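Local coordinates for WbbZ protein (Klebsiella pneumoniae subsp. pneumoniae NTUH-K2044, PDB 6X1L), which is of uncharacterized function but belongs to the polysaccharide pyruvyl transferase family, and so may transfer pyruvyl groups to a surface polysaccharide, at residues A[193-196]-A[197-201]. Sequence-based numbering, arbitrary orientation.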
ATOM      1  N   LEU A 193      -8.401   2.923   3.530  1.00 46.71           N
ATOM      2  CA  LEU A 193      -9.019   1.713   3.009  1.00 50.43           C
ATOM      3  C   LEU A 193      -8.198   1.049   1.905  1.00 57.31           C
ATOM      4  O   LEU A 193      -8.759   0.303   1.096  1.00 59.44           O
ATOM      5  CB  LEU A 193     -10.429   2.012   2.498  1.00 61.23           C
ATOM      6  CG  LEU A 193     -11.532   2.140   3.547  1.00 75.20           C
ATOM      7  CD1 LEU A 193     -12.896   2.178   2.876  1.00 78.78           C
ATOM      8  CD2 LEU A 193     -11.456   1.003   4.560  1.00 77.07           C
ATOM      9  N   THR A 194      -6.889   1.289   1.860  1.00 53.56           N
ATOM     10  CA  THR A 194      -6.045   0.659   0.852  1.00 50.71           C
ATOM     11  C   THR A 194      -5.789  -0.800   1.213  1.00 51.78           C
ATOM     12  O   THR A 194      -6.349  -1.707   0.589  1.00 55.12           O
ATOM     13  CB  THR A 194      -4.734   1.430   0.702  1.00 52.19           C
ATOM     14  OG1 THR A 194      -4.104   1.570   1.983  1.00 50.17           O
ATOM     15  CG2 THR A 194      -5.012   2.816   0.121  1.00 50.10           C
ATOM     16  N   TRP A 195      -4.950  -1.042   2.212  1.00 50.83           N
ATOM     17  CA  TRP A 195      -4.789  -2.371   2.787  1.00 51.54           C
ATOM     18  C   TRP A 195      -5.715  -2.486   3.990  1.00 50.71           C
ATOM     19  O   TRP A 195      -5.684  -1.632   4.878  1.00 52.87           O
ATOM     20  CB  TRP A 195      -3.334  -2.615   3.188  1.00 51.23           C
ATOM     21  CG  TRP A 195      -2.447  -2.889   2.013  1.00 44.34           C
ATOM     22  CD1 TRP A 195      -1.827  -1.970   1.219  1.00 48.48           C
ATOM     23  CD2 TRP A 195      -2.099  -4.174   1.488  1.00 45.09           C
ATOM     24  NE1 TRP A 195      -1.110  -2.603   0.230  1.00 51.82           N
ATOM     25  CE2 TRP A 195      -1.259  -3.958   0.376  1.00 45.60           C
ATOM     26  CE3 TRP A 195      -2.413  -5.487   1.852  1.00 46.87           C
ATOM     27  CZ2 TRP A 195      -0.730  -5.005  -0.372  1.00 49.58           C
ATOM     28  CZ3 TRP A 195      -1.887  -6.526   1.106  1.00 53.02           C
ATOM     29  CH2 TRP A 195      -1.055  -6.280   0.007  1.00 55.48           C
ATOM     30  N   ASN A 196      -6.550  -3.525   4.007  1.00 50.25           N
ATOM     31  CA  ASN A 196      -7.596  -3.631   5.023  1.00 54.82           C
ATOM     32  C   ASN A 196      -7.820  -5.099   5.359  1.00 54.35           C
ATOM     33  O   ASN A 196      -8.452  -5.823   4.584  1.00 52.51           O
ATOM     34  CB  ASN A 196      -8.887  -2.979   4.540  1.00 59.04           C
ATOM     35  CG  ASN A 196      -9.971  -2.986   5.595  1.00 66.31           C
ATOM     36  OD1 ASN A 196      -9.688  -2.943   6.794  1.00 59.08           O
ATOM     37  ND2 ASN A 196     -11.221  -3.049   5.155  1.00 70.47           N
ATOM     38  N   GLY A 197      -7.325  -5.529   6.513  1.00 51.56           N
ATOM     39  CA  GLY A 197      -7.477  -6.913   6.925  1.00 49.43           C
ATOM     40  C   GLY A 197      -6.471  -7.260   8.011  1.00 53.07           C
ATOM     41  O   GLY A 197      -5.878  -6.379   8.632  1.00 51.33           O
ATOM     42  N   ASP A 198      -6.297  -8.565   8.215  1.00 54.57           N
ATOM     43  CA  ASP A 198      -5.384  -9.080   9.237  1.00 62.78           C
ATOM     44  C   ASP A 198      -3.980  -9.257   8.654  1.00 55.80           C
ATOM     45  O   ASP A 198      -3.442 -10.358   8.556  1.00 58.10           O
ATOM     46  CB  ASP A 198      -5.917 -10.387   9.812  1.00 73.71           C
ATOM     47  CG  ASP A 198      -5.228 -10.784  11.108  1.00 77.97           C
ATOM     48  OD1 ASP A 198      -4.560  -9.926  11.720  1.00 75.38           O
ATOM     49  OD2 ASP A 198      -5.354 -11.959  11.513  1.00 81.85           O
ATOM     50  N   TYR A 199      -3.388  -8.129   8.266  1.00 50.04           N
ATOM     51  CA  TYR A 199      -2.089  -8.131   7.608  1.00 52.50           C
ATOM     52  C   TYR A 199      -0.940  -7.722   8.516  1.00 47.25           C
ATOM     53  O   TYR A 199       0.216  -8.014   8.195  1.00 49.64           O
ATOM     54  CB  TYR A 199      -2.101  -7.180   6.404  1.00 52.68           C
ATOM     55  CG  TYR A 199      -3.119  -7.528   5.345  1.00 52.15           C
ATOM     56  CD1 TYR A 199      -2.952  -8.642   4.540  1.00 50.97           C
ATOM     57  CD2 TYR A 199      -4.242  -6.735   5.145  1.00 51.37           C
ATOM     58  CE1 TYR A 199      -3.881  -8.968   3.563  1.00 59.92           C
ATOM     59  CE2 TYR A 199      -5.177  -7.052   4.171  1.00 52.42           C
ATOM     60  CZ  TYR A 199      -4.989  -8.167   3.385  1.00 57.19           C
ATOM     61  OH  TYR A 199      -5.915  -8.488   2.418  1.00 66.54           O
ATOM     62  N   TRP A 200      -1.224  -7.073   9.638  1.00 51.83           N
ATOM     63  CA  TRP A 200      -0.228  -6.223  10.273  1.00 48.17           C
ATOM     64  C   TRP A 200       0.731  -6.971  11.192  1.00 42.02           C
ATOM     65  O   TRP A 200       1.589  -6.328  11.808  1.00 45.30           O
ATOM     66  CB  TRP A 200      -0.947  -5.091  11.001  1.00 47.52           C
ATOM     67  CG  TRP A 200      -1.937  -4.439  10.078  1.00 53.81           C
ATOM     68  CD1 TRP A 200      -3.282  -4.317  10.265  1.00 54.79           C
ATOM     69  CD2 TRP A 200      -1.657  -3.867   8.790  1.00 51.25           C
ATOM     70  NE1 TRP A 200      -3.855  -3.680   9.188  1.00 46.43           N
ATOM     71  CE2 TRP A 200      -2.878  -3.395   8.268  1.00 54.41           C
ATOM     72  CE3 TRP A 200      -0.490  -3.698   8.035  1.00 47.27           C
ATOM     73  CZ2 TRP A 200      -2.966  -2.765   7.025  1.00 47.97           C
ATOM     74  CZ3 TRP A 200      -0.578  -3.073   6.800  1.00 48.56           C
ATOM     75  CH2 TRP A 200      -1.806  -2.613   6.310  1.00 46.16           C
ATOM     76  N   ASP A 201       0.650  -8.300  11.259  1.00 43.16           N
ATOM     77  CA  ASP A 201       1.693  -9.081  11.912  1.00 49.10           C
ATOM     78  C   ASP A 201       2.962  -9.191  11.074  1.00 58.94           C
ATOM     79  O   ASP A 201       3.967  -9.725  11.559  1.00 55.35           O
ATOM     80  CB  ASP A 201       1.161 -10.475  12.247  1.00 53.14           C
ATOM     81  CG  ASP A 201       0.025 -10.432  13.256  1.00 71.62           C
ATOM     82  OD1 ASP A 201       0.237  -9.914  14.375  1.00 76.22           O
ATOM     83  OD2 ASP A 201      -1.084 -10.902  12.927  1.00 79.78           O
TER
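Trp195 drives the benzo edge of its indole against one face of the Tyr199 ring, a T-shaped stack with centroids 5.1 Å apart and planes at 90°. Trp195 CE3 sits over the ring centre, 3.9 Å from Tyr199 CE2, and CZ3 reaches Tyr199 CE1 at 4.0 Å. At the edge of its own ring, Tyr199 CE2 comes 3.5 Å from Asn196 C. Trp200 closes in at the base of the Trp195 side chain: its CH2 meets Trp195 CB at 3.5 Å, Trp195 O lies in the plane of the indole at its edge, 3.6 Å from Trp200 CZ2, and Tyr199 CB covers one face. With CG anti to the carbonyl carbon (chi1 -60°), Tyr199 sends its ring back toward Trp195 and Asn196. The bend passes through Gly197 and an inverse gamma turn centred on Asp198, in the loop leading to helix 203-218. Trp200 touches that helix at Ala206 and helix 33-48 at Ala39, and its NE1 is hydrogen-bonded to Gly31 O. Trp195 packs on Thr194, and Tyr199 on Phe216, of the second subunit. Across the bend the chemistry is aromatic and apolar: the weakly positive C-H edge of Trp195 meets the pi face of Tyr199, which probably helps set their mutual tilt at the dimer contact.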